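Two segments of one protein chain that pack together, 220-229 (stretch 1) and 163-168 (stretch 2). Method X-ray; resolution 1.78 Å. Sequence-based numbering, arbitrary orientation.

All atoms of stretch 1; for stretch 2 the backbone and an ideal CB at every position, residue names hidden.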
ATOM      1  N   LYS A 220      13.490 -11.122   0.660  1.00 24.00           N
ATOM      2  CA  LYS A 220      13.098 -11.137   2.063  1.00 24.59           C
ATOM      3  C   LYS A 220      11.670 -10.626   2.251  1.00 22.88           C
ATOM      4  O   LYS A 220      10.920 -11.161   3.080  1.00 22.84           O
ATOM      5  CB  LYS A 220      14.079 -10.314   2.890  1.00 27.91           C
ATOM      6  CG  LYS A 220      13.843 -10.470   4.385  1.00 31.91           C
ATOM      7  CD  LYS A 220      14.630  -9.455   5.186  1.00 35.53           C
ATOM      8  CE  LYS A 220      14.367  -9.615   6.687  1.00 38.04           C
ATOM      9  NZ  LYS A 220      14.391  -8.261   7.348  1.00 39.99           N
ATOM     10  N   SER A 221      11.277  -9.598   1.490  1.00 19.87           N
ATOM     11  CA  SER A 221       9.925  -9.049   1.588  1.00 18.08           C
ATOM     12  C   SER A 221       8.886 -10.060   1.109  1.00 18.72           C
ATOM     13  O   SER A 221       7.807 -10.163   1.696  1.00 18.40           O
ATOM     14  CB  SER A 221       9.801  -7.746   0.787  1.00 18.16           C
ATOM     15  OG  SER A 221      10.756  -6.807   1.229  1.00 17.78           O
ATOM     16  N   ILE A 222       9.217 -10.852   0.083  1.00 18.90           N
ATOM     17  CA  ILE A 222       8.304 -11.903  -0.353  1.00 20.08           C
ATOM     18  C   ILE A 222       8.072 -12.906   0.768  1.00 21.26           C
ATOM     19  O   ILE A 222       6.935 -13.330   1.022  1.00 22.67           O
ATOM     20  CB  ILE A 222       8.855 -12.566  -1.630  1.00 20.75           C
ATOM     21  CG1 ILE A 222       8.776 -11.566  -2.799  1.00 19.81           C
ATOM     22  CG2 ILE A 222       8.149 -13.895  -1.909  1.00 22.86           C
ATOM     23  CD1 ILE A 222       9.470 -12.077  -4.030  1.00 20.87           C
ATOM     24  N   ALA A 223       9.149 -13.315   1.451  1.00 21.22           N
ATOM     25  CA  ALA A 223       9.008 -14.245   2.573  1.00 22.68           C
ATOM     26  C   ALA A 223       8.249 -13.615   3.730  1.00 21.29           C
ATOM     27  O   ALA A 223       7.440 -14.283   4.382  1.00 20.96           O
ATOM     28  CB  ALA A 223      10.375 -14.732   3.055  1.00 23.87           C
ATOM     29  N   THR A 224       8.500 -12.337   4.002  1.00 20.87           N
ATOM     30  CA  THR A 224       7.781 -11.631   5.058  1.00 20.17           C
ATOM     31  C   THR A 224       6.280 -11.647   4.819  1.00 20.26           C
ATOM     32  O   THR A 224       5.502 -11.985   5.720  1.00 19.04           O
ATOM     33  CB  THR A 224       8.274 -10.195   5.169  1.00 20.12           C
ATOM     34  OG1 THR A 224       9.604 -10.207   5.655  1.00 20.90           O
ATOM     35  CG2 THR A 224       7.392  -9.372   6.147  1.00 20.44           C
ATOM     36  N   VAL A 225       5.853 -11.280   3.610  1.00 19.83           N
ATOM     37  CA  VAL A 225       4.422 -11.215   3.331  1.00 19.78           C
ATOM     38  C   VAL A 225       3.807 -12.605   3.348  1.00 20.47           C
ATOM     39  O   VAL A 225       2.693 -12.806   3.850  1.00 21.38           O
ATOM     40  CB  VAL A 225       4.190 -10.486   1.993  1.00 19.29           C
ATOM     41  CG1 VAL A 225       2.729 -10.614   1.565  1.00 20.74           C
ATOM     42  CG2 VAL A 225       4.572  -9.022   2.156  1.00 17.82           C
ATOM     43  N   ALA A 226       4.535 -13.598   2.836  1.00 21.03           N
ATOM     44  CA  ALA A 226       4.039 -14.962   2.857  1.00 21.44           C
ATOM     45  C   ALA A 226       3.750 -15.431   4.276  1.00 23.12           C
ATOM     46  O   ALA A 226       2.827 -16.239   4.488  1.00 24.19           O
ATOM     47  CB  ALA A 226       5.063 -15.906   2.204  1.00 22.03           C
ATOM     48  N   ALA A 227       4.524 -14.951   5.256  1.00 23.36           N
ATOM     49  CA  ALA A 227       4.401 -15.445   6.629  1.00 24.54           C
ATOM     50  C   ALA A 227       3.412 -14.651   7.483  1.00 23.59           C
ATOM     51  O   ALA A 227       3.210 -14.993   8.656  1.00 26.01           O
ATOM     52  CB  ALA A 227       5.768 -15.451   7.317  1.00 23.83           C
ATOM     53  N   LEU A 228       2.759 -13.635   6.945  1.00 22.91           N
ATOM     54  CA  LEU A 228       1.959 -12.763   7.793  1.00 22.02           C
ATOM     55  C   LEU A 228       0.670 -13.444   8.261  1.00 23.20           C
ATOM     56  O   LEU A 228       0.069 -14.252   7.545  1.00 23.35           O
ATOM     57  CB  LEU A 228       1.589 -11.478   7.041  1.00 20.40           C
ATOM     58  CG  LEU A 228       2.713 -10.518   6.688  1.00 19.52           C
ATOM     59  CD1 LEU A 228       2.107  -9.430   5.836  1.00 20.28           C
ATOM     60  CD2 LEU A 228       3.285  -9.942   7.980  1.00 18.75           C
ATOM     61  N   ASP A 229       0.243 -13.098   9.480  1.00 23.56           N
ATOM     62  CA  ASP A 229      -1.127 -13.370   9.920  1.00 23.20           C
ATOM     63  C   ASP A 229      -2.072 -12.651   8.965  1.00 22.06           C
ATOM     64  O   ASP A 229      -2.135 -11.415   8.954  1.00 22.39           O
ATOM     65  CB  ASP A 229      -1.314 -12.914  11.377  1.00 24.26           C
ATOM     66  CG  ASP A 229      -2.595 -13.443  12.021  1.00 25.40           C
ATOM     67  OD1 ASP A 229      -3.328 -14.255  11.400  1.00 26.17           O
ATOM     68  OD2 ASP A 229      -2.867 -13.019  13.173  1.00 25.58           O
ATOM     69  N   UNK A 163       3.830  -1.164  11.075  1.00 18.18           N
ATOM     70  CA  UNK A 163       4.645  -1.070   9.866  1.00 18.34           C
ATOM     71  C   UNK A 163       5.503  -2.320   9.698  1.00 19.12           C
ATOM     72  O   UNK A 163       6.241  -2.721  10.619  1.00 20.64           O
ATOM     73  CB  UNK A 163       5.529   0.178   9.911  1.00 18.34           C
ATOM     74  N   UNK A 164       5.407  -2.944   8.527  1.00 17.34           N
ATOM     75  CA  UNK A 164       6.266  -4.076   8.181  1.00 15.80           C
ATOM     76  C   UNK A 164       7.057  -3.695   6.939  1.00 14.04           C
ATOM     77  O   UNK A 164       6.510  -3.686   5.834  1.00 16.74           O
ATOM     78  CB  UNK A 164       5.453  -5.351   7.950  1.00 15.80           C
ATOM     79  N   UNK A 165       8.338  -3.386   7.112  1.00 16.81           N
ATOM     80  CA  UNK A 165       9.147  -2.995   5.966  1.00 17.38           C
ATOM     81  C   UNK A 165       9.143  -4.123   4.936  1.00 18.36           C
ATOM     82  O   UNK A 165       9.446  -5.274   5.262  1.00 18.71           O
ATOM     83  CB  UNK A 165      10.576  -2.656   6.396  1.00 17.38           C
ATOM     84  N   UNK A 166       8.787  -3.800   3.695  1.00 18.64           N
ATOM     85  CA  UNK A 166       8.838  -4.768   2.595  1.00 19.93           C
ATOM     86  C   UNK A 166       9.445  -4.109   1.363  1.00 20.54           C
ATOM     87  O   UNK A 166       8.796  -3.991   0.315  1.00 20.43           O
ATOM     88  CB  UNK A 166       7.444  -5.313   2.279  1.00 19.93           C
ATOM     89  N   UNK A 167      10.696  -3.663   1.453  1.00 19.30           N
ATOM     90  CA  UNK A 167      11.333  -3.043   0.285  1.00 19.57           C
ATOM     91  C   UNK A 167      11.663  -4.067  -0.804  1.00 21.25           C
ATOM     92  O   UNK A 167      11.685  -5.290  -0.582  1.00 20.55           O
ATOM     93  CB  UNK A 167      12.610  -2.315   0.711  1.00 19.57           C
ATOM     94  N   UNK A 168      11.914  -3.533  -2.012  1.00 19.49           N
ATOM     95  CA  UNK A 168      12.397  -4.320  -3.141  1.00 19.86           C
ATOM     96  C   UNK A 168      11.798  -3.778  -4.428  1.00 20.95           C
ATOM     97  O   UNK A 168      12.513  -3.479  -5.398  1.00 19.81           O
ATOM     98  CB  UNK A 168      12.052  -5.800  -2.966  1.00 19.86           C
TER

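Position 163 lies in a strand, with phi/psi of -83/127, and no atom of stretch 1 comes within 5.5 Å of its ideal CB. Stretch 1 therefore does not select among side chains here. It is Ala163, which makes no contact across the pair.

At position 164 the CA-to-CB bond points toward stretch 1. The ideal CB is 4.8 Å from Thr224 CG2 and 5.1 Å from Leu228 CD2, so the nearest groups are methyls, while the carbonyl oxygen Thr224 O lies farther out, about 7.0 Å from the ideal CB. An aliphatic chain could cover the methyls; a long chain carrying a donor could also reach toward that carbonyl. The residue is Arg164, with chi1 to chi3 all m. Its guanidinium lies with one face under Leu228 CD2, which is 3.4 Å from Arg164 NH1, and Thr224 CG2 is 3.8 Å from Arg164 NH2. Water 1 donates to Thr224 O (2.8 Å from the water O) and accepts a weak bond from Arg164 NH2 (3.2 Å).

Position 165 points sideways, with nothing of stretch 1 within 5.5 Å of its ideal CB; stretch 1 would accept large or small residues. Tyr165 sends its ring away from the helix. Water 2 donates to Tyr165 O (2.8 Å from the water O) and lies 2.8 Å from Thr224 OG1.

Position 166 is where the backbones come closest, with Ser221 CA and the CA of 166 4.5 Å apart. The CB points sideways, yet its ideal position is 3.7 Å from Ser221 CB and 4.7 Å from Val225 CG2. A compact side chain with a methyl, such as alanine, valine or threonine, would suit this spacing. Thr166 adopts chi1 p; its CG2 packs 3.9 Å from Val225 CG2 and 4.2 Å from Thr224 CG2, while its OG1 is hydrogen-bonded elsewhere in the structure.

Position 167, at phi/psi -71/163, has its ideal CB 4.9 Å from Ser221 OG. The CA-to-CB bond points sideways, so stretch 1 would accept small or medium side chains, and phi of -71° also admits proline. Pro167 places CD 3.5 Å from Ser221 OG. Ser221 OG and Pro167 O are only 2.5 Å apart, a short hydrogen-bonding distance, although the hydroxyl proton has another acceptor within reach.

Position 168 has phi/psi 145/-51. A CB here would be jammed against the preceding carbonyl O, which by itself calls for glycine; the ideal CB would also lie 4.5 Å from Ser221 OG. The residue is Gly168.

Stretch 2 163-168: ARYTPG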
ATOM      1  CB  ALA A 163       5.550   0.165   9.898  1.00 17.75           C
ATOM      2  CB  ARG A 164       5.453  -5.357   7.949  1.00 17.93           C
ATOM      3  CG  ARG A 164       4.625  -5.776   9.183  1.00 19.33           C
ATOM      4  CD  ARG A 164       5.531  -6.157  10.349  1.00 20.99           C
ATOM      5  NE  ARG A 164       6.453  -7.276  10.063  1.00 26.99           N
ATOM      6  CZ  ARG A 164       6.190  -8.570  10.275  1.00 30.66           C
ATOM      7  NH1 ARG A 164       5.020  -8.948  10.786  1.00 32.69           N
ATOM      8  NH2 ARG A 164       7.100  -9.492   9.984  1.00 30.25           N
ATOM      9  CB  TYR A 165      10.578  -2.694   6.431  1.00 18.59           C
ATOM     10  CG  TYR A 165      10.820  -1.301   6.991  1.00 17.95           C
ATOM     11  CD1 TYR A 165       9.793  -0.540   7.517  1.00 15.97           C
ATOM     12  CD2 TYR A 165      12.117  -0.781   7.032  1.00 17.78           C
ATOM     13  CE1 TYR A 165      10.044   0.780   8.018  1.00 17.67           C
ATOM     14  CE2 TYR A 165      12.387   0.495   7.547  1.00 19.09           C
ATOM     15  CZ  TYR A 165      11.351   1.268   8.036  1.00 18.65           C
ATOM     16  OH  TYR A 165      11.636   2.528   8.532  1.00 19.00           O
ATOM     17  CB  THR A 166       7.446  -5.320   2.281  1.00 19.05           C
ATOM     18  OG1 THR A 166       6.546  -4.235   2.015  1.00 17.11           O
ATOM     19  CG2 THR A 166       6.917  -6.180   3.436  1.00 18.41           C
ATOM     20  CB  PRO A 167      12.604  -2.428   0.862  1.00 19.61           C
ATOM     21  CG  PRO A 167      12.965  -3.333   2.056  1.00 19.83           C
ATOM     22  CD  PRO A 167      11.601  -3.709   2.621  1.00 19.41           C
TER
HETATM   23  O   HOH W   1       6.170 -12.089   8.435  1.00 23.23           O
HETATM   24  O   HOH W   2      10.679  -7.737   4.846  1.00 26.01           O
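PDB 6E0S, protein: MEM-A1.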